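Local coordinates for protein benzoylformate Decarboxylase (Polynucleobacter necessarius, PDB 4K9Q) that probably acts as a thiamine diphosphate- and magnesium-dependent lyase that decarboxylates benzoylformate, at residues Trp122-Ser126 / Arg141-Ala146; Phe190-Ile194 / Thr291-Val295; Phe454-Gly460 / Val522-Leu528. All coordinates share one frame; numbering follows the deposited sequence.

The three contacts follow one another along the chain, and each belongs to a different six-stranded parallel sheet with its helices. Contact 1 joins the end of a loop to helix 135-147 at the edge of the N-terminal sheet; contact 2 lays helix 184-196 on strand 291-296 of the central, Rossmann-like domain; contact 3 pairs strands 449-455 and 517-523 of the C-terminal sheet and carries the magnesium ion and thiamine diphosphate. Their centres are about 32 Å (1 and 2), 41 Å (1 and 3) and 43 Å (2 and 3) apart, and none touches another. Contact 3 thus serves the cofactor site; the others lie away from it, though contact 1 reaches a subunit interface through Arg141.

Contact 1 of 3, residues Trp122-Ser126 / Arg141-Ala146; sequences WVKWS and RAYATA
Trp125 lies flat against the side chain of Arg141, and this stack is the tight part of the contact. With CG anti to the backbone N (chi1 -176°), the indole swings out to the start of the helical segment 141-146. Arg141 runs extended along one face of it, crossing the indole at about a right angle: its CG sits 3.9 Å from the centroid of the six-membered ring of Trp125, a CH-pi contact over the face. The guanidinium carries on along the same face, from CZ2 and CE2 to NE1; Arg141 NE stands 3.4 Å above the plane of the Trp125 indole, near its rim, with the two planes only 20° apart. Trp125 NE1 and Arg141 NH2 are both donors and do not bond to each other; NH2 instead forms a salt bridge with Glu107 of a neighbouring subunit. At the six-membered ring, Trp125 CZ3 lies 4.0 Å from Ala142 CB. Thr145 belongs to this packed part too: its CG2 fills the angle between the CB atoms of Trp125 and Lys124, touching each at 3.9 Å, while its hydroxyl turns back to bond Arg141 O, 2.8 Å from Thr145 OG1.

The looser side is the partly exposed Lys124 chain, which bends at chi3 and brings Lys124 NZ to Thr145 O at 2.8 Å, almost straight in line with the carbonyl; NZ also bonds Pro150 O, so the ammonium ties two backbone oxygens near the helix end together.

The loop leading into edge strand 126-127 thus packs on helix 135-147, whose Ala142 and Thr145 also rest on strand 154-159, at the edge of the parallel alpha/beta fold of the N-terminal thiamine diphosphate-binding domain.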
loop_
_atom_site.group_PDB
_atom_site.type_symbol
_atom_site.label_atom_id
_atom_site.label_comp_id
_atom_site.label_asym_id
_atom_site.label_seq_id
_atom_site.Cartn_x
_atom_site.Cartn_y
_atom_site.Cartn_z
ATOM N N TRP A 122 -7.217 2.602 7.077
ATOM C CA TRP A 122 -8.143 3.158 8.060
ATOM C C TRP A 122 -7.867 4.591 8.510
ATOM O O TRP A 122 -8.227 4.980 9.619
ATOM C CB TRP A 122 -8.254 2.215 9.254
ATOM C CG TRP A 122 -8.743 0.860 8.826
ATOM C CD1 TRP A 122 -8.029 -0.302 8.788
ATOM C CD2 TRP A 122 -10.053 0.545 8.342
ATOM N NE1 TRP A 122 -8.823 -1.329 8.329
ATOM C CE2 TRP A 122 -10.068 -0.833 8.042
ATOM C CE3 TRP A 122 -11.214 1.297 8.132
ATOM C CZ2 TRP A 122 -11.209 -1.484 7.561
ATOM C CZ3 TRP A 122 -12.344 0.656 7.644
ATOM C CH2 TRP A 122 -12.333 -0.722 7.371
ATOM N N VAL A 123 -7.259 5.377 7.625
ATOM C CA VAL A 123 -7.105 6.814 7.844
ATOM C C VAL A 123 -7.365 7.575 6.542
ATOM O O VAL A 123 -7.211 7.033 5.446
ATOM C CB VAL A 123 -5.710 7.186 8.401
ATOM C CG1 VAL A 123 -5.569 6.696 9.834
ATOM C CG2 VAL A 123 -4.594 6.613 7.531
ATOM N N LYS A 124 -7.762 8.834 6.667
ATOM C CA LYS A 124 -7.980 9.673 5.488
ATOM C C LYS A 124 -6.658 10.127 4.864
ATOM O O LYS A 124 -6.596 10.462 3.670
ATOM C CB LYS A 124 -8.831 10.889 5.851
ATOM C CG LYS A 124 -10.254 10.540 6.274
ATOM C CD LYS A 124 -11.059 11.794 6.555
ATOM C CE LYS A 124 -11.245 12.646 5.295
ATOM N NZ LYS A 124 -12.167 13.782 5.554
ATOM N N TRP A 125 -5.608 10.119 5.677
ATOM C CA TRP A 125 -4.299 10.617 5.288
ATOM C C TRP A 125 -3.290 10.100 6.299
ATOM O O TRP A 125 -3.580 10.031 7.497
ATOM C CB TRP A 125 -4.291 12.147 5.284
ATOM C CG TRP A 125 -2.991 12.783 4.805
ATOM C CD1 TRP A 125 -2.331 12.538 3.634
ATOM C CD2 TRP A 125 -2.234 13.796 5.487
ATOM N NE1 TRP A 125 -1.198 13.324 3.554
ATOM C CE2 TRP A 125 -1.120 14.107 4.674
ATOM C CE3 TRP A 125 -2.384 14.456 6.711
ATOM C CZ2 TRP A 125 -0.158 15.049 5.049
ATOM C CZ3 TRP A 125 -1.436 15.396 7.078
ATOM C CH2 TRP A 125 -0.337 15.687 6.247
ATOM N N SER A 126 -2.110 9.739 5.812
ATOM C CA SER A 126 -1.025 9.308 6.687
ATOM C C SER A 126 0.276 9.896 6.162
ATOM O O SER A 126 0.544 9.900 4.958
ATOM C CB SER A 126 -0.952 7.781 6.756
ATOM O OG SER A 126 -0.752 7.232 5.470
ATOM N N ARG A 141 -2.501 20.541 8.042
ATOM C CA ARG A 141 -3.061 19.689 6.990
ATOM C C ARG A 141 -3.807 18.509 7.608
ATOM O O ARG A 141 -4.835 18.080 7.095
ATOM C CB ARG A 141 -1.965 19.202 6.039
ATOM C CG ARG A 141 -2.469 18.301 4.906
ATOM C CD ARG A 141 -1.416 18.126 3.811
ATOM N NE ARG A 141 -1.865 17.122 2.852
ATOM C CZ ARG A 141 -1.100 16.544 1.932
ATOM N NH1 ARG A 141 0.181 16.875 1.796
ATOM N NH2 ARG A 141 -1.634 15.635 1.125
ATOM N N ALA A 142 -3.282 17.982 8.713
ATOM C CA ALA A 142 -3.959 16.894 9.429
ATOM C C ALA A 142 -5.352 17.339 9.902
ATOM O O ALA A 142 -6.351 16.653 9.661
ATOM C CB ALA A 142 -3.106 16.409 10.615
ATOM N N TYR A 143 -5.413 18.497 10.553
ATOM C CA TYR A 143 -6.678 19.051 11.021
ATOM C C TYR A 143 -7.648 19.271 9.856
ATOM O O TYR A 143 -8.815 18.883 9.930
ATOM C CB TYR A 143 -6.431 20.381 11.753
ATOM C CG TYR A 143 -7.686 21.064 12.263
ATOM C CD1 TYR A 143 -8.523 21.767 11.404
ATOM C CD2 TYR A 143 -8.016 21.034 13.615
ATOM C CE1 TYR A 143 -9.662 22.395 11.867
ATOM C CE2 TYR A 143 -9.156 21.656 14.086
ATOM C CZ TYR A 143 -9.980 22.336 13.205
ATOM O OH TYR A 143 -11.113 22.963 13.685
ATOM N N ALA A 144 -7.153 19.901 8.792
ATOM C CA ALA A 144 -7.972 20.208 7.619
ATOM C C ALA A 144 -8.533 18.943 6.995
ATOM O O ALA A 144 -9.714 18.874 6.657
ATOM C CB ALA A 144 -7.167 20.978 6.596
ATOM N N THR A 145 -7.682 17.934 6.848
ATOM C CA THR A 145 -8.110 16.681 6.230
ATOM C C THR A 145 -9.170 15.986 7.080
ATOM O O THR A 145 -10.178 15.486 6.568
ATOM C CB THR A 145 -6.925 15.742 6.014
ATOM O OG1 THR A 145 -5.948 16.391 5.182
ATOM C CG2 THR A 145 -7.388 14.440 5.363
ATOM N N ALA A 146 -8.945 15.961 8.386
ATOM C CA ALA A 146 -9.852 15.278 9.302
ATOM C C ALA A 146 -11.221 15.950 9.382
ATOM O O ALA A 146 -12.243 15.271 9.493
ATOM C CB ALA A 146 -9.228 15.191 10.700
#

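Contact 2 of 3, residues Phe190-Ile194 / Thr291-Val295; sequences FAQRI and TLLQV
Phe190 presents the face of its ring to Leu293, the residue at the middle of the contact. Leu293 CD2 stands almost over the ring centre, 4.1 Å from the centroid of the Phe190 ring, which makes it a CH-pi contact. The two side chains run antiparallel alongside each other; Phe190 CE2 also lies 4.0 Å from Leu293 CB, and Gln294 O comes up at the ring edge, in its plane.

One turn on, Arg193 folds over instead of reaching out. Bends at chi2 (-89°) and chi3 bring the guanidinium beside the strand, where Leu293 CD2 rests 3.3 Å above the Arg193 guanidinium plane, toward the rim. That one methyl therefore sits against both the phenyl ring and the guanidinium. Arg193 NH2 donates to Thr291 OG1 at 2.9 Å, with an N-H...O angle of 148° and the hydroxyl close to the guanidinium plane. It also gives a bond to a water, 2.7 Å from Arg193 NH2, which passes it on to Leu292 O; Arg193 NH1 forms a salt bridge with Asp309 at the start of the next strand.

Ile194 closes the segment, its CG1 meeting Leu293 CD1 at 4.0 Å. Ile194 also touches Phe220 and Leu224 of helix 214-224. Helix 184-196 is here packed on strand 291-296 of the parallel sheet of the Rossmann-like central domain, away from the cofactor site, the axes of the two segments 141° apart.

Phe190, Ile194 and Leu293 form an apolar centre between helix and sheet, which grades into a polar border through Leu293 CD2; there the hydroxyl, the water and the aspartate hold the guanidinium in place, probably keeping its charge well compensated.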
loop_
_atom_site.group_PDB
_atom_site.type_symbol
_atom_site.label_atom_id
_atom_site.label_comp_id
_atom_site.label_asym_id
_atom_site.label_seq_id
_atom_site.Cartn_x
_atom_site.Cartn_y
_atom_site.Cartn_z
ATOM N N PHE A 190 -35.231 14.526 -6.128
ATOM C CA PHE A 190 -35.664 13.700 -5.002
ATOM C C PHE A 190 -37.015 14.166 -4.456
ATOM O O PHE A 190 -37.882 13.349 -4.137
ATOM C CB PHE A 190 -34.613 13.695 -3.884
ATOM C CG PHE A 190 -33.440 12.783 -4.144
ATOM C CD1 PHE A 190 -33.045 12.471 -5.434
ATOM C CD2 PHE A 190 -32.730 12.234 -3.076
ATOM C CE1 PHE A 190 -31.967 11.633 -5.664
ATOM C CE2 PHE A 190 -31.655 11.394 -3.302
ATOM C CZ PHE A 190 -31.278 11.084 -4.589
ATOM N N ALA A 191 -37.196 15.481 -4.356
ATOM C CA ALA A 191 -38.456 16.038 -3.866
ATOM C C ALA A 191 -39.611 15.638 -4.780
ATOM O O ALA A 191 -40.693 15.288 -4.312
ATOM C CB ALA A 191 -38.359 17.551 -3.754
ATOM N N GLN A 192 -39.372 15.674 -6.085
ATOM C CA GLN A 192 -40.392 15.267 -7.048
ATOM C C GLN A 192 -40.798 13.807 -6.838
ATOM O O GLN A 192 -41.988 13.474 -6.859
ATOM C CB GLN A 192 -39.902 15.475 -8.479
ATOM C CG GLN A 192 -39.785 16.935 -8.890
ATOM C CD GLN A 192 -39.087 17.116 -10.233
ATOM O OE1 GLN A 192 -38.674 16.148 -10.874
ATOM N NE2 GLN A 192 -38.955 18.367 -10.662
ATOM N N ARG A 193 -39.810 12.935 -6.647
ATOM C CA ARG A 193 -40.090 11.518 -6.398
ATOM C C ARG A 193 -40.922 11.366 -5.139
ATOM O O ARG A 193 -41.906 10.627 -5.112
ATOM C CB ARG A 193 -38.792 10.715 -6.268
ATOM C CG ARG A 193 -37.978 10.641 -7.545
ATOM C CD ARG A 193 -38.379 9.451 -8.389
ATOM N NE ARG A 193 -38.070 8.182 -7.730
ATOM C CZ ARG A 193 -36.860 7.627 -7.712
ATOM N NH1 ARG A 193 -35.842 8.234 -8.312
ATOM N NH2 ARG A 193 -36.665 6.471 -7.087
ATOM N N ILE A 194 -40.528 12.075 -4.086
ATOM C CA ILE A 194 -41.218 11.960 -2.806
ATOM C C ILE A 194 -42.663 12.452 -2.912
ATOM O O ILE A 194 -43.592 11.797 -2.441
ATOM C CB ILE A 194 -40.476 12.727 -1.696
ATOM C CG1 ILE A 194 -39.128 12.055 -1.420
ATOM C CG2 ILE A 194 -41.318 12.778 -0.434
ATOM C CD1 ILE A 194 -38.205 12.878 -0.539
ATOM N N THR A 291 -38.811 1.613 -5.140
ATOM C CA THR A 291 -37.539 2.206 -5.550
ATOM C C THR A 291 -36.992 2.920 -4.323
ATOM O O THR A 291 -37.721 3.128 -3.349
ATOM C CB THR A 291 -37.684 3.200 -6.714
ATOM O OG1 THR A 291 -38.448 4.336 -6.291
ATOM C CG2 THR A 291 -38.368 2.528 -7.911
ATOM N N LEU A 292 -35.718 3.285 -4.363
ATOM C CA LEU A 292 -35.057 3.846 -3.188
ATOM C C LEU A 292 -34.272 5.119 -3.497
ATOM O O LEU A 292 -33.634 5.229 -4.552
ATOM C CB LEU A 292 -34.136 2.787 -2.560
ATOM C CG LEU A 292 -33.326 3.148 -1.310
ATOM C CD1 LEU A 292 -33.138 1.924 -0.391
ATOM C CD2 LEU A 292 -31.981 3.730 -1.713
ATOM N N LEU A 293 -34.320 6.070 -2.561
ATOM C CA LEU A 293 -33.457 7.247 -2.601
ATOM C C LEU A 293 -32.502 7.161 -1.415
ATOM O O LEU A 293 -32.897 6.700 -0.339
ATOM C CB LEU A 293 -34.277 8.534 -2.484
ATOM C CG LEU A 293 -35.403 8.701 -3.502
ATOM C CD1 LEU A 293 -36.197 9.962 -3.218
ATOM C CD2 LEU A 293 -34.833 8.730 -4.901
ATOM N N GLN A 294 -31.260 7.607 -1.613
ATOM C CA GLN A 294 -30.252 7.620 -0.544
ATOM C C GLN A 294 -29.551 8.977 -0.450
ATOM O O GLN A 294 -29.144 9.530 -1.466
ATOM C CB GLN A 294 -29.182 6.546 -0.798
ATOM C CG GLN A 294 -28.136 6.468 0.327
ATOM C CD GLN A 294 -26.955 5.572 -0.005
ATOM O OE1 GLN A 294 -26.779 5.152 -1.147
ATOM N NE2 GLN A 294 -26.144 5.264 1.007
ATOM N N VAL A 295 -29.400 9.498 0.766
ATOM C CA VAL A 295 -28.546 10.663 1.031
ATOM C C VAL A 295 -27.507 10.233 2.059
ATOM O O VAL A 295 -27.869 9.665 3.095
ATOM C CB VAL A 295 -29.360 11.833 1.634
ATOM C CG1 VAL A 295 -28.438 12.960 2.125
ATOM C CG2 VAL A 295 -30.378 12.359 0.627
HETATM O O HOH W 1 -34.590 4.728 -7.269
#

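Contact 3 of 3, residues Phe454-Gly460 / Val522-Leu528; sequences FQNEEYG and VPITKEL. With MG (magnesium ion), chain C; TPP (thiamine diphosphate), chain D.
Strands 449-455 and 517-523 end side by side as a parallel pair, Gln455 N bonding Val522 O at 2.8 Å and Gln455 O receiving Ile524 N at 3.0 Å, before both chains leave as loops. Ile524 CD1 packs against Phe454 CB, and its CG1 against Asn456 CB.

Asn456 takes the position between its backbone N and carbonyl carbon (chi1 56°), which sends the amide toward the cofactor. Asn456 OD1 binds the magnesium ion at 2.2 Å, and ND2 donates to O3B of thiamine diphosphate and to a water held by Thr525 O and Glu527 O. Glu458 contributes its backbone O to the metal, 2.3 Å away; two diphosphate oxygens, a water and Asp429 complete the site. Asp429 and Asn456 come from the diphosphate- and magnesium-binding motif of thiamine diphosphate enzymes. Gly460 N grips the same O3B at 2.7 Å.

The Glu458 carboxylate points the other way. Its OE1 forms its main salt bridge with Lys463 and a second with Lys526 NZ, 3.1 Å away, whose hydrogen bond is weak. Leu528 lies against Gly460 CA, while the Tyr459 ring receives the thiazolium methyl CM4 over the centre of one face.

At the strand ends, helix 352-361 covers Phe454 and Val522 on one face of the sheet; Gln455 and Pro523 touch Lys497 of edge strand 494-497; and helix 460-468 starts beside the diphosphate, bringing Lys463 and Gln464 up to Leu528.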
loop_
_atom_site.group_PDB
_atom_site.type_symbol
_atom_site.label_atom_id
_atom_site.label_comp_id
_atom_site.label_asym_id
_atom_site.label_seq_id
_atom_site.Cartn_x
_atom_site.Cartn_y
_atom_site.Cartn_z
ATOM N N PHE A 454 -23.597 -7.417 32.053
ATOM C CA PHE A 454 -24.536 -8.521 31.932
ATOM C C PHE A 454 -23.781 -9.838 31.841
ATOM O O PHE A 454 -23.255 -10.199 30.786
ATOM C CB PHE A 454 -25.438 -8.302 30.707
ATOM C CG PHE A 454 -26.394 -7.148 30.870
ATOM C CD1 PHE A 454 -25.933 -5.840 30.882
ATOM C CD2 PHE A 454 -27.751 -7.376 31.012
ATOM C CE1 PHE A 454 -26.815 -4.774 31.046
ATOM C CE2 PHE A 454 -28.643 -6.320 31.162
ATOM C CZ PHE A 454 -28.173 -5.017 31.183
ATOM N N GLN A 455 -23.708 -10.557 32.954
ATOM C CA GLN A 455 -22.855 -11.739 33.008
ATOM C C GLN A 455 -23.597 -13.049 32.719
ATOM O O GLN A 455 -24.223 -13.624 33.604
ATOM C CB GLN A 455 -22.105 -11.811 34.344
ATOM C CG GLN A 455 -21.120 -12.962 34.389
ATOM C CD GLN A 455 -20.298 -12.983 35.651
ATOM O OE1 GLN A 455 -20.832 -13.047 36.760
ATOM N NE2 GLN A 455 -18.989 -12.954 35.492
ATOM N N ASN A 456 -23.517 -13.517 31.470
ATOM C CA ASN A 456 -24.062 -14.829 31.104
ATOM C C ASN A 456 -22.984 -15.903 30.923
ATOM O O ASN A 456 -23.278 -17.031 30.523
ATOM C CB ASN A 456 -24.992 -14.747 29.872
ATOM C CG ASN A 456 -24.312 -14.123 28.663
ATOM O OD1 ASN A 456 -23.108 -13.921 28.670
ATOM N ND2 ASN A 456 -25.085 -13.816 27.624
ATOM N N GLU A 457 -21.743 -15.546 31.256
ATOM C CA GLU A 457 -20.596 -16.450 31.170
ATOM C C GLU A 457 -20.410 -17.070 29.791
ATOM O O GLU A 457 -19.982 -18.218 29.675
ATOM C CB GLU A 457 -20.678 -17.535 32.255
ATOM C CG GLU A 457 -20.809 -16.920 33.631
ATOM C CD GLU A 457 -20.563 -17.906 34.755
ATOM O OE1 GLU A 457 -21.241 -18.949 34.786
ATOM O OE2 GLU A 457 -19.689 -17.628 35.603
ATOM N N GLU A 458 -20.713 -16.300 28.752
ATOM C CA GLU A 458 -20.589 -16.793 27.383
ATOM C C GLU A 458 -20.511 -15.648 26.386
ATOM O O GLU A 458 -20.875 -14.524 26.695
ATOM C CB GLU A 458 -21.795 -17.680 27.038
ATOM C CG GLU A 458 -23.123 -16.907 26.974
ATOM C CD GLU A 458 -24.368 -17.797 27.002
ATOM O OE1 GLU A 458 -24.240 -19.037 26.890
ATOM O OE2 GLU A 458 -25.480 -17.234 27.154
ATOM N N TYR A 459 -20.025 -15.934 25.186
ATOM C CA TYR A 459 -20.187 -15.018 24.076
ATOM C C TYR A 459 -21.568 -15.314 23.477
ATOM O O TYR A 459 -21.696 -16.038 22.489
ATOM C CB TYR A 459 -19.093 -15.262 23.033
ATOM C CG TYR A 459 -17.672 -14.812 23.388
ATOM C CD1 TYR A 459 -17.404 -13.547 23.930
ATOM C CD2 TYR A 459 -16.587 -15.644 23.117
ATOM C CE1 TYR A 459 -16.093 -13.145 24.207
ATOM C CE2 TYR A 459 -15.287 -15.250 23.388
ATOM C CZ TYR A 459 -15.042 -13.999 23.930
ATOM O OH TYR A 459 -13.736 -13.626 24.191
ATOM N N GLY A 460 -22.608 -14.785 24.117
ATOM C CA GLY A 460 -23.980 -15.173 23.822
ATOM C C GLY A 460 -24.384 -15.029 22.371
ATOM O O GLY A 460 -24.973 -15.947 21.783
ATOM N N VAL A 522 -24.102 -8.088 36.990
ATOM C CA VAL A 522 -25.416 -8.697 37.086
ATOM C C VAL A 522 -25.401 -10.072 36.413
ATOM O O VAL A 522 -25.317 -10.168 35.189
ATOM C CB VAL A 522 -26.483 -7.823 36.400
ATOM C CG1 VAL A 522 -27.887 -8.363 36.707
ATOM C CG2 VAL A 522 -26.341 -6.368 36.837
ATOM N N PRO A 523 -25.452 -11.149 37.211
ATOM C CA PRO A 523 -25.570 -12.476 36.598
ATOM C C PRO A 523 -26.938 -12.619 35.939
ATOM O O PRO A 523 -27.958 -12.297 36.562
ATOM C CB PRO A 523 -25.464 -13.436 37.789
ATOM C CG PRO A 523 -25.003 -12.617 38.940
ATOM C CD PRO A 523 -25.424 -11.207 38.679
ATOM N N ILE A 524 -26.970 -13.074 34.691
ATOM C CA ILE A 524 -28.231 -13.270 34.000
ATOM C C ILE A 524 -28.322 -14.686 33.462
ATOM O O ILE A 524 -27.327 -15.420 33.430
ATOM C CB ILE A 524 -28.431 -12.256 32.846
ATOM C CG1 ILE A 524 -27.277 -12.348 31.837
ATOM C CG2 ILE A 524 -28.562 -10.835 33.415
ATOM C CD1 ILE A 524 -27.557 -11.644 30.511
ATOM N N THR A 525 -29.521 -15.066 33.047
ATOM C CA THR A 525 -29.737 -16.343 32.401
ATOM C C THR A 525 -28.791 -16.502 31.214
ATOM O O THR A 525 -28.433 -15.513 30.551
ATOM C CB THR A 525 -31.193 -16.473 31.937
ATOM O OG1 THR A 525 -31.381 -17.732 31.281
ATOM C CG2 THR A 525 -31.556 -15.326 30.995
ATOM N N LYS A 526 -28.378 -17.746 30.979
ATOM C CA LYS A 526 -27.539 -18.099 29.843
ATOM C C LYS A 526 -28.399 -18.401 28.628
ATOM O O LYS A 526 -27.885 -18.530 27.514
ATOM C CB LYS A 526 -26.643 -19.299 30.174
ATOM C CG LYS A 526 -25.712 -19.076 31.363
ATOM C CD LYS A 526 -24.908 -20.329 31.698
ATOM C CE LYS A 526 -23.506 -20.308 31.089
ATOM N NZ LYS A 526 -23.479 -20.397 29.600
ATOM N N GLU A 527 -29.711 -18.510 28.835
ATOM C CA GLU A 527 -30.617 -18.738 27.724
ATOM C C GLU A 527 -30.578 -17.515 26.830
ATOM O O GLU A 527 -30.393 -16.392 27.305
ATOM C CB GLU A 527 -32.046 -19.026 28.197
ATOM C CG GLU A 527 -32.177 -20.270 29.080
ATOM C CD GLU A 527 -31.566 -21.521 28.457
ATOM O OE1 GLU A 527 -31.721 -21.720 27.235
ATOM O OE2 GLU A 527 -30.929 -22.306 29.191
ATOM N N LEU A 528 -30.740 -17.738 25.533
ATOM C CA LEU A 528 -30.634 -16.664 24.557
ATOM C C LEU A 528 -31.835 -16.668 23.622
ATOM O O LEU A 528 -32.249 -17.717 23.120
ATOM C CB LEU A 528 -29.345 -16.815 23.741
ATOM C CG LEU A 528 -28.009 -16.679 24.482
ATOM C CD1 LEU A 528 -26.920 -17.425 23.732
ATOM C CD2 LEU A 528 -27.632 -15.204 24.646
HETATM MG MG MG C . -21.801 -12.600 27.518
HETATM N "N1'" TPP D . -13.260 -9.546 18.488
HETATM C "C2'" TPP D . -13.501 -8.203 18.241
HETATM C CM2 TPP D . -12.420 -7.186 18.453
HETATM N "N3'" TPP D . -14.733 -7.779 17.779
HETATM C "C4'" TPP D . -15.735 -8.692 17.568
HETATM N "N4'" TPP D . -16.915 -8.279 17.109
HETATM C "C5'" TPP D . -15.514 -10.041 17.849
HETATM C "C6'" TPP D . -14.267 -10.478 18.294
HETATM C "C7'" TPP D . -16.614 -11.045 17.615
HETATM N N3 TPP D . -17.740 -11.017 18.538
HETATM C C2 TPP D . -18.971 -10.443 18.263
HETATM S S1 TPP D . -20.047 -10.588 19.452
HETATM C C5 TPP D . -18.987 -11.400 20.364
HETATM C C4 TPP D . -17.745 -11.596 19.768
HETATM C CM4 TPP D . -16.573 -12.316 20.387
HETATM C C6 TPP D . -19.482 -11.866 21.704
HETATM C C7 TPP D . -19.892 -10.762 22.666
HETATM O O7 TPP D . -20.063 -11.408 23.906
HETATM P PA TPP D . -20.586 -10.615 25.204
HETATM O O1A TPP D . -19.909 -9.276 25.260
HETATM O O2A TPP D . -20.320 -11.413 26.440
HETATM O O3A TPP D . -22.132 -10.314 24.882
HETATM P PB TPP D . -23.365 -11.346 24.847
HETATM O O1B TPP D . -23.548 -11.733 23.415
HETATM O O2B TPP D . -24.562 -10.578 25.361
HETATM O O3B TPP D . -23.076 -12.564 25.664
HETATM O O HOH W 2 -23.135 -10.765 28.124
HETATM O O HOH W 3 -24.995 -16.305 34.734
HETATM O O HOH W 4 -28.015 -14.652 28.019
#